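Local coordinates for protein YcaO (Methanopyrus kandleri, PDB 6CIB) that probably uses ATP and magnesium to drive thioamidation of peptide backbones, as a member of the YcaO family, at residues Lys37-Val42 / Thr66-Ala71; Glu48-Arg53 / Val73-Glu78; Glu192-Leu197 / Arg247-Val252. One frame throughout, in Å; residues are numbered along the deposited sequence.

Contact 1: residues Lys37-Val42 / Thr66-Ala71; sequences KFSDRV and TTRIQA. With OXM (oxamic acid), chain I; ADP (adenosine-5'-diphosphate), chain G.
R68, in the first turn of helix 68-85, reaches to the edge of strand 34-42 and takes hold of the D40 carbonyl and of a bound oxamate together. Its CB lies 3.3 Å from oxamate O2, and CG and CD stay beside the same oxygen. The chain is bent at two successive bonds (chi2 62°, chi3 58°), curling round O2 and bringing NE to it from inside the curl, in a nearly straight hydrogen bond (NE to O2, 2.7 Å). At the tip, NH2 serves two acceptors: oxamate O3 at 2.8 Å and D40 O at 2.9 Å. NH1 shares the latter, lying 3.0 Å from D40 O, so that the end of the guanidinium grips one carbonyl oxygen with NH1 and NH2 from one face of the peptide plane. S39 packs over a face of the guanidinium, its CB 3.7 Å from R68 NH1. Arginine suits the place because its flat guanidinium can serve the carboxylate through NE and NH2 and the peptide oxygen through NH1 and NH2. R41 adds a second arginine to the oxamate: its NH1 donates to O3 (2.9 Å). The two guanidinium planes stand 76° apart, and the carboxylate they both bond probably offsets their like charges. T67 suits the N-cap because its OG1 accepts from Q70 N. On the same turn Q70 faces ADP rather than the strand: NE2 donates to adenine N7 (2.8 Å) and OE1 accepts from N6. Outward from the contact, R68 NH1 forms a salt bridge with E48 of the adjacent strand 45-54, while the D40 carboxylate bonds S257 and R261, tying the edge of the three-stranded antiparallel sheet to helix 241-260 and the residues just after it.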
# COMPACT_ATOMS: atom_id res chain seq x y z
N LYS A 37 -17.97 -5.04 13.25
CA LYS A 37 -16.91 -5.94 12.80
C LYS A 37 -17.51 -7.14 12.10
O LYS A 37 -18.55 -7.66 12.52
CB LYS A 37 -16.09 -6.44 14.00
CG LYS A 37 -15.42 -5.34 14.81
CD LYS A 37 -14.52 -5.93 15.88
CE LYS A 37 -13.91 -4.82 16.71
NZ LYS A 37 -12.90 -5.34 17.68
N PHE A 38 -16.85 -7.58 11.03
CA PHE A 38 -17.23 -8.79 10.30
C PHE A 38 -16.00 -9.66 10.05
O PHE A 38 -14.92 -9.15 9.73
CB PHE A 38 -17.83 -8.43 8.94
CG PHE A 38 -19.06 -7.57 9.01
CD1 PHE A 38 -20.33 -8.14 9.21
CD2 PHE A 38 -18.96 -6.18 8.86
CE1 PHE A 38 -21.47 -7.34 9.26
CE2 PHE A 38 -20.10 -5.38 8.91
CZ PHE A 38 -21.35 -5.96 9.10
N SER A 39 -16.18 -10.97 10.16
CA SER A 39 -15.13 -11.93 9.83
C SER A 39 -15.48 -12.77 8.61
O SER A 39 -16.52 -13.43 8.57
CB SER A 39 -14.83 -12.85 11.02
OG SER A 39 -14.29 -12.10 12.09
N ASP A 40 -14.61 -12.73 7.62
CA ASP A 40 -14.75 -13.55 6.41
C ASP A 40 -13.59 -14.52 6.32
O ASP A 40 -12.59 -14.37 7.01
CB ASP A 40 -14.81 -12.65 5.16
CG ASP A 40 -16.16 -11.92 5.00
OD1 ASP A 40 -17.07 -12.13 5.83
OD2 ASP A 40 -16.30 -11.13 4.04
N ARG A 41 -13.72 -15.53 5.47
CA ARG A 41 -12.60 -16.37 5.09
C ARG A 41 -12.74 -16.66 3.60
O ARG A 41 -13.74 -17.23 3.16
CB ARG A 41 -12.54 -17.66 5.91
CG ARG A 41 -11.14 -18.30 6.02
CD ARG A 41 -11.09 -19.50 6.99
NE ARG A 41 -12.23 -20.36 6.73
CZ ARG A 41 -13.25 -20.58 7.54
NH1 ARG A 41 -13.29 -20.10 8.78
NH2 ARG A 41 -14.23 -21.35 7.10
N VAL A 42 -11.74 -16.24 2.83
CA VAL A 42 -11.78 -16.45 1.39
C VAL A 42 -10.77 -17.54 1.08
O VAL A 42 -9.55 -17.34 1.21
CB VAL A 42 -11.50 -15.14 0.60
CG1 VAL A 42 -11.46 -15.40 -0.90
CG2 VAL A 42 -12.56 -14.09 0.93
N THR A 66 -2.43 -14.11 6.98
CA THR A 66 -2.41 -15.57 6.90
C THR A 66 -3.09 -16.21 8.11
O THR A 66 -3.49 -17.38 8.04
CB THR A 66 -0.98 -16.12 6.78
OG1 THR A 66 -0.21 -15.69 7.90
CG2 THR A 66 -0.32 -15.61 5.49
N THR A 67 -3.21 -15.45 9.20
CA THR A 67 -3.85 -15.91 10.43
C THR A 67 -4.96 -14.94 10.82
O THR A 67 -4.94 -13.77 10.42
CB THR A 67 -2.86 -15.98 11.62
OG1 THR A 67 -2.30 -14.68 11.83
CG2 THR A 67 -1.73 -17.01 11.38
N ARG A 68 -5.91 -15.42 11.62
CA ARG A 68 -7.04 -14.61 12.09
C ARG A 68 -6.54 -13.47 12.96
O ARG A 68 -7.07 -12.36 12.90
CB ARG A 68 -8.06 -15.49 12.83
CG ARG A 68 -9.33 -14.76 13.34
CD ARG A 68 -10.19 -14.17 12.22
NE ARG A 68 -10.63 -15.17 11.26
CZ ARG A 68 -11.22 -14.91 10.09
NH1 ARG A 68 -11.44 -13.66 9.70
NH2 ARG A 68 -11.57 -15.92 9.29
N ILE A 69 -5.51 -13.75 13.76
CA ILE A 69 -4.87 -12.73 14.59
C ILE A 69 -4.33 -11.60 13.70
O ILE A 69 -4.66 -10.42 13.94
CB ILE A 69 -3.77 -13.31 15.55
CG1 ILE A 69 -4.42 -14.06 16.73
CG2 ILE A 69 -2.91 -12.18 16.11
CD1 ILE A 69 -3.45 -14.92 17.56
N GLN A 70 -3.53 -11.93 12.69
CA GLN A 70 -2.95 -10.89 11.81
C GLN A 70 -4.02 -10.10 11.05
O GLN A 70 -3.90 -8.88 10.90
CB GLN A 70 -1.89 -11.45 10.84
CG GLN A 70 -1.30 -10.46 9.82
CD GLN A 70 -0.68 -9.19 10.43
OE1 GLN A 70 -0.32 -9.16 11.62
NE2 GLN A 70 -0.54 -8.15 9.61
N ALA A 71 -5.07 -10.78 10.59
CA ALA A 71 -6.19 -10.12 9.93
C ALA A 71 -6.86 -9.10 10.85
O ALA A 71 -7.26 -8.02 10.39
CB ALA A 71 -7.19 -11.14 9.42
C1 OXM I . -11.16 -19.95 12.12
N1 OXM I . -12.01 -20.81 11.56
O1 OXM I . -10.57 -20.20 13.17
C2 OXM I . -10.95 -18.67 11.45
O2 OXM I . -10.43 -17.73 12.10
O3 OXM I . -11.28 -18.55 10.25
PB ADP G . -1.48 -2.77 3.66
O1B ADP G . -0.56 -1.80 4.38
O2B ADP G . -0.97 -3.23 2.31
O3B ADP G . -2.94 -2.39 3.67
PA ADP G . -2.07 -4.63 5.81
O1A ADP G . -1.20 -5.76 6.30
O2A ADP G . -3.49 -4.97 5.45
O3A ADP G . -1.29 -4.12 4.51
O5' ADP G . -2.02 -3.46 6.90
C5' ADP G . -3.01 -2.44 7.12
C4' ADP G . -2.47 -1.41 8.12
O4' ADP G . -2.15 -2.05 9.37
C3' ADP G . -1.16 -0.75 7.67
O3' ADP G . -1.07 0.58 8.22
C2' ADP G . -0.09 -1.62 8.31
O2' ADP G . 1.15 -0.94 8.46
C1' ADP G . -0.74 -1.99 9.64
N9 ADP G . -0.30 -3.30 10.16
C8 ADP G . -0.51 -4.49 9.56
N7 ADP G . 0.02 -5.50 10.29
C5 ADP G . 0.56 -4.96 11.39
C6 ADP G . 1.27 -5.48 12.58
N6 ADP G . 1.49 -6.81 12.72
N1 ADP G . 1.69 -4.58 13.51
C2 ADP G . 1.47 -3.25 13.38
N3 ADP G . 0.82 -2.71 12.32
C4 ADP G . 0.35 -3.51 11.31

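Contact 2: residues Glu48-Arg53 / Val73-Glu78; sequences EIRRRR and VSAAME. With ADP (adenosine-5'-diphosphate), chain G.
A75 presses its methyl group against E48 and R50 at once, filling the angle between helix 68-85 and strand 45-54. A75 CB is 3.6 Å from E48 CB, and it sits 3.8 Å above the plane of the R50 guanidinium, over the centre of one face. A residue this small suits the spot, since the helix comes near enough for the CA atoms of E48 and A75 to lie 5.9 Å apart. The next shell holds the guanidinium flat beneath the methyl. A bend at chi2 (-72°) turns R50 back along its own strand, where NH1 and NH2 each lie 2.9 Å from E48 OE1 and meet it on its anti side, tilted somewhat out of the carboxylate plane. NH1 also donates to I49 O from above the carbonyl plane, and NE pairs with E29. With a leucine in place of R50, E48 OE1 would probably lose the two N-H donors from this side chain, and E29 its partner at NE. Further out, S39 OG of strand 34-42 bonds E48 OE2 and helps fix the carboxylate from its other oxygen. The helix meanwhile turns different residues to the nucleotide: S74 OG donates to ADP O2A at 2.7 Å, V73 CG1 rests on the adenine 3.5 Å from C6, and M77, present as selenomethionine, packs against ribose and base. Helix 68-85 packs on the three-stranded sheet with one side and meets ADP with another, while K64 at the end of strand 57-64 also reaches the nucleotide; helix 16-25 covers V73 and A76.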
# COMPACT_ATOMS: atom_id res chain seq x y z
N GLU A 48 -11.00 -9.43 7.43
CA GLU A 48 -11.73 -8.71 8.47
C GLU A 48 -12.30 -7.41 7.92
O GLU A 48 -11.61 -6.68 7.20
CB GLU A 48 -10.80 -8.42 9.65
CG GLU A 48 -10.43 -9.66 10.47
CD GLU A 48 -11.59 -10.16 11.32
OE1 GLU A 48 -12.29 -9.34 11.94
OE2 GLU A 48 -11.79 -11.38 11.37
N ILE A 49 -13.55 -7.12 8.25
CA ILE A 49 -14.19 -5.89 7.76
C ILE A 49 -14.60 -5.04 8.95
O ILE A 49 -15.14 -5.57 9.93
CB ILE A 49 -15.37 -6.15 6.79
CG1 ILE A 49 -14.88 -6.83 5.51
CG2 ILE A 49 -16.09 -4.86 6.39
CD1 ILE A 49 -15.14 -8.32 5.50
N ARG A 50 -14.34 -3.74 8.85
CA ARG A 50 -14.71 -2.78 9.88
C ARG A 50 -15.62 -1.69 9.31
O ARG A 50 -15.34 -1.15 8.23
CB ARG A 50 -13.46 -2.17 10.52
CG ARG A 50 -12.51 -3.19 11.17
CD ARG A 50 -13.09 -3.78 12.45
NE ARG A 50 -12.25 -4.82 13.05
CZ ARG A 50 -12.30 -6.12 12.73
NH1 ARG A 50 -13.16 -6.56 11.81
NH2 ARG A 50 -11.47 -6.98 13.33
N ARG A 51 -16.70 -1.40 10.02
CA ARG A 51 -17.51 -0.22 9.77
C ARG A 51 -17.07 0.84 10.79
O ARG A 51 -17.11 0.60 12.01
CB ARG A 51 -19.00 -0.54 9.88
CG ARG A 51 -19.93 0.60 9.48
CD ARG A 51 -21.37 0.13 9.28
NE ARG A 51 -22.00 -0.35 10.51
CZ ARG A 51 -22.68 0.40 11.38
NH1 ARG A 51 -22.84 1.71 11.17
NH2 ARG A 51 -23.21 -0.15 12.47
N ARG A 52 -16.63 1.98 10.27
CA ARG A 52 -16.05 3.07 11.07
C ARG A 52 -16.84 4.38 10.88
O ARG A 52 -17.20 4.73 9.75
CB ARG A 52 -14.59 3.28 10.66
CG ARG A 52 -13.78 4.13 11.62
CD ARG A 52 -12.43 4.54 11.06
NE ARG A 52 -12.06 5.85 11.62
CZ ARG A 52 -11.91 6.96 10.91
NH1 ARG A 52 -12.03 6.97 9.60
NH2 ARG A 52 -11.61 8.08 11.54
N ARG A 53 -17.09 5.10 11.98
CA ARG A 53 -17.77 6.40 11.95
C ARG A 53 -16.83 7.52 12.33
O ARG A 53 -16.08 7.39 13.30
CB ARG A 53 -18.91 6.44 12.98
CG ARG A 53 -20.18 5.73 12.57
CD ARG A 53 -21.37 6.38 13.28
NE ARG A 53 -22.43 5.43 13.61
CZ ARG A 53 -23.24 4.84 12.72
NH1 ARG A 53 -23.12 5.08 11.42
NH2 ARG A 53 -24.16 3.99 13.14
N VAL A 73 -5.42 -7.61 13.55
CA VAL A 73 -4.43 -6.53 13.71
C VAL A 73 -4.47 -5.60 12.50
O VAL A 73 -4.57 -4.38 12.65
CB VAL A 73 -3.00 -7.08 13.92
CG1 VAL A 73 -1.97 -5.95 13.90
CG2 VAL A 73 -2.90 -7.85 15.23
N SER A 74 -4.41 -6.19 11.31
CA SER A 74 -4.45 -5.45 10.04
C SER A 74 -5.70 -4.56 9.94
O SER A 74 -5.59 -3.38 9.60
CB SER A 74 -4.39 -6.46 8.88
OG SER A 74 -4.74 -5.87 7.65
N ALA A 75 -6.87 -5.12 10.26
CA ALA A 75 -8.12 -4.36 10.22
C ALA A 75 -8.12 -3.20 11.22
O ALA A 75 -8.50 -2.08 10.87
CB ALA A 75 -9.33 -5.26 10.43
N ALA A 76 -7.67 -3.47 12.45
CA ALA A 76 -7.57 -2.45 13.50
C ALA A 76 -6.65 -1.28 13.12
O ALA A 76 -7.03 -0.11 13.26
CB ALA A 76 -7.12 -3.07 14.82
N MSE A 77 -5.45 -1.60 12.63
CA MSE A 77 -4.45 -0.59 12.32
C MSE A 77 -4.80 0.20 11.08
O MSE A 77 -4.44 1.37 10.97
CB MSE A 77 -3.07 -1.24 12.27
CG MSE A 77 -2.66 -1.87 13.61
SE MSE A 77 -2.37 -0.46 14.97
CE MSE A 77 -0.50 -0.13 14.45
N GLU A 78 -5.54 -0.42 10.15
CA GLU A 78 -6.14 0.26 9.00
C GLU A 78 -7.08 1.37 9.47
O GLU A 78 -7.00 2.50 8.99
CB GLU A 78 -6.87 -0.76 8.12
CG GLU A 78 -7.61 -0.18 6.91
CD GLU A 78 -6.72 0.04 5.70
OE1 GLU A 78 -5.86 -0.82 5.41
OE2 GLU A 78 -6.89 1.08 5.03
PB ADP G . -1.48 -2.77 3.66
O1B ADP G . -0.56 -1.80 4.38
O2B ADP G . -0.97 -3.23 2.31
O3B ADP G . -2.94 -2.39 3.67
PA ADP G . -2.07 -4.63 5.81
O1A ADP G . -1.20 -5.76 6.30
O2A ADP G . -3.49 -4.97 5.45
O3A ADP G . -1.29 -4.12 4.51
O5' ADP G . -2.02 -3.46 6.90
C5' ADP G . -3.01 -2.44 7.12
C4' ADP G . -2.47 -1.41 8.12
O4' ADP G . -2.15 -2.05 9.37
C3' ADP G . -1.16 -0.75 7.67
O3' ADP G . -1.07 0.58 8.22
C2' ADP G . -0.09 -1.62 8.31
O2' ADP G . 1.15 -0.94 8.46
C1' ADP G . -0.74 -1.99 9.64
N9 ADP G . -0.30 -3.30 10.16
C8 ADP G . -0.51 -4.49 9.56
N7 ADP G . 0.02 -5.50 10.29
C5 ADP G . 0.56 -4.96 11.39
C6 ADP G . 1.27 -5.48 12.58
N6 ADP G . 1.49 -6.81 12.72
N1 ADP G . 1.69 -4.58 13.51
C2 ADP G . 1.47 -3.25 13.38
N3 ADP G . 0.82 -2.71 12.32
C4 ADP G . 0.35 -3.51 11.31

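Contact 3: residues Glu192-Leu197 / Arg247-Val252; sequences ELRRSL and RALLEV
L249 meets helix 188-198 with its CB and both methyls. Its CD1 meets L193 tip to tip, 4.0 Å from CG, while CD2 lies on the backbone of R194, 4.0 Å from CA. The closest approach comes at L197, whose CD1 reaches 3.3 Å from L249 O and 3.9 Å from L249 CB. With CG of L197 anti to its carbonyl carbon (chi1 -77°), this methyl is carried across onto the neighbouring helix. Branched leucines suit such a seam, because two methyls can fill separate niches. Yet the short helical segments stand 10.7 Å apart, axis to axis, so the interlock rests on few side chains. Away from the seam the helix is polar, with E192 and R195 exposed; on the flank R194 gives only its inner carbons to L249 before its guanidinium turns off to E191, E198 and the carbonyl of V204. The helices run nearly parallel, at 16°. Between them in sequence come strands 203-209, 217-224 and 233-238; R194 and L249 both pack on the first, A248 and V252 on the second, consistent with a layered alpha/beta arrangement of two helices side by side on intervening strands.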
# COMPACT_ATOMS: atom_id res chain seq x y z
N GLU A 192 0.65 -23.40 -3.37
CA GLU A 192 -0.55 -24.01 -2.79
C GLU A 192 -1.61 -22.96 -2.43
O GLU A 192 -2.81 -23.18 -2.67
CB GLU A 192 -0.21 -24.93 -1.61
CG GLU A 192 -1.34 -25.89 -1.21
CD GLU A 192 -2.14 -26.44 -2.40
OE1 GLU A 192 -1.55 -27.18 -3.24
OE2 GLU A 192 -3.36 -26.15 -2.50
N LEU A 193 -1.16 -21.83 -1.87
CA LEU A 193 -2.06 -20.71 -1.60
C LEU A 193 -2.72 -20.17 -2.88
O LEU A 193 -3.94 -19.99 -2.92
CB LEU A 193 -1.34 -19.59 -0.83
CG LEU A 193 -2.07 -18.26 -0.58
CD1 LEU A 193 -3.44 -18.44 0.07
CD2 LEU A 193 -1.20 -17.32 0.25
N ARG A 194 -1.91 -19.91 -3.92
CA ARG A 194 -2.42 -19.48 -5.22
C ARG A 194 -3.48 -20.46 -5.77
O ARG A 194 -4.56 -20.02 -6.18
CB ARG A 194 -1.28 -19.29 -6.23
CG ARG A 194 -1.71 -18.60 -7.52
CD ARG A 194 -0.74 -18.87 -8.66
NE ARG A 194 -0.65 -20.30 -9.02
CZ ARG A 194 -1.56 -20.98 -9.74
NH1 ARG A 194 -1.36 -22.27 -9.98
NH2 ARG A 194 -2.67 -20.39 -10.18
N ARG A 195 -3.17 -21.76 -5.75
CA ARG A 195 -4.12 -22.81 -6.16
C ARG A 195 -5.38 -22.81 -5.31
O ARG A 195 -6.49 -22.99 -5.83
CB ARG A 195 -3.48 -24.20 -6.08
CG ARG A 195 -2.50 -24.51 -7.20
CD ARG A 195 -1.81 -25.84 -6.95
NE ARG A 195 -0.70 -26.06 -7.88
CZ ARG A 195 0.03 -27.17 -7.95
NH1 ARG A 195 -0.20 -28.20 -7.15
NH2 ARG A 195 1.02 -27.24 -8.84
N SER A 196 -5.20 -22.60 -4.00
CA SER A 196 -6.31 -22.60 -3.06
C SER A 196 -7.25 -21.41 -3.30
O SER A 196 -8.48 -21.56 -3.28
CB SER A 196 -5.79 -22.63 -1.63
OG SER A 196 -6.82 -23.00 -0.74
N LEU A 197 -6.67 -20.24 -3.55
CA LEU A 197 -7.45 -19.06 -3.94
C LEU A 197 -8.08 -19.20 -5.31
O LEU A 197 -9.19 -18.70 -5.53
CB LEU A 197 -6.62 -17.77 -3.86
CG LEU A 197 -6.40 -17.19 -2.45
CD1 LEU A 197 -5.43 -16.02 -2.53
CD2 LEU A 197 -7.70 -16.76 -1.78
N ARG A 247 1.69 -10.85 -0.22
CA ARG A 247 0.91 -9.62 -0.16
C ARG A 247 -0.10 -9.48 -1.29
O ARG A 247 -1.25 -9.13 -1.04
CB ARG A 247 1.83 -8.41 -0.14
CG ARG A 247 2.50 -8.18 1.20
CD ARG A 247 3.58 -7.13 1.08
NE ARG A 247 3.90 -6.64 2.42
CZ ARG A 247 4.34 -5.43 2.72
NH1 ARG A 247 4.56 -4.50 1.78
NH2 ARG A 247 4.55 -5.14 4.00
N ALA A 248 0.32 -9.79 -2.52
CA ALA A 248 -0.57 -9.74 -3.70
C ALA A 248 -1.75 -10.71 -3.58
O ALA A 248 -2.90 -10.33 -3.86
CB ALA A 248 0.22 -10.00 -4.98
N LEU A 249 -1.47 -11.94 -3.16
CA LEU A 249 -2.50 -12.97 -2.96
C LEU A 249 -3.48 -12.61 -1.84
O LEU A 249 -4.69 -12.81 -1.99
CB LEU A 249 -1.86 -14.34 -2.70
CG LEU A 249 -1.17 -15.01 -3.90
CD1 LEU A 249 -0.30 -16.18 -3.46
CD2 LEU A 249 -2.16 -15.46 -4.96
N LEU A 250 -2.95 -12.06 -0.74
CA LEU A 250 -3.79 -11.56 0.36
C LEU A 250 -4.71 -10.41 -0.06
O LEU A 250 -5.84 -10.32 0.40
CB LEU A 250 -2.92 -11.16 1.56
CG LEU A 250 -2.18 -12.27 2.32
CD1 LEU A 250 -1.30 -11.66 3.40
CD2 LEU A 250 -3.10 -13.30 2.94
N GLU A 251 -4.21 -9.53 -0.93
CA GLU A 251 -5.01 -8.44 -1.48
C GLU A 251 -6.14 -8.95 -2.37
O GLU A 251 -7.25 -8.42 -2.31
CB GLU A 251 -4.14 -7.41 -2.20
CG GLU A 251 -3.97 -6.11 -1.42
CD GLU A 251 -3.14 -5.07 -2.14
OE1 GLU A 251 -3.25 -4.94 -3.38
OE2 GLU A 251 -2.36 -4.36 -1.45
N VAL A 252 -5.88 -9.99 -3.16
CA VAL A 252 -6.92 -10.68 -3.93
C VAL A 252 -8.03 -11.21 -3.01
O VAL A 252 -9.20 -10.93 -3.23
CB VAL A 252 -6.33 -11.80 -4.81
CG1 VAL A 252 -7.41 -12.71 -5.37
CG2 VAL A 252 -5.52 -11.20 -5.95

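Overall arrangement
Contacts 1 and 2 share helix 68-85 and join it to adjacent strands of one antiparallel sheet, yet their chemistry differs with depth. Contact 1 lies at the surface and relies on charge and hydrogen bonds around a small anion; contact 2 is buried, with a methyl packed on an ion pair held inside the protein. E48 bridges them, its carboxylate serving arginines from both. Different turns of the same helix face ADP from each. Contact 3 is partly buried, makes no hydrogen bond across its helices and joins elements later in the chain. It touches contact 1 through V42 and L197, but stays about 8 Å from contact 2 at the nearest atoms.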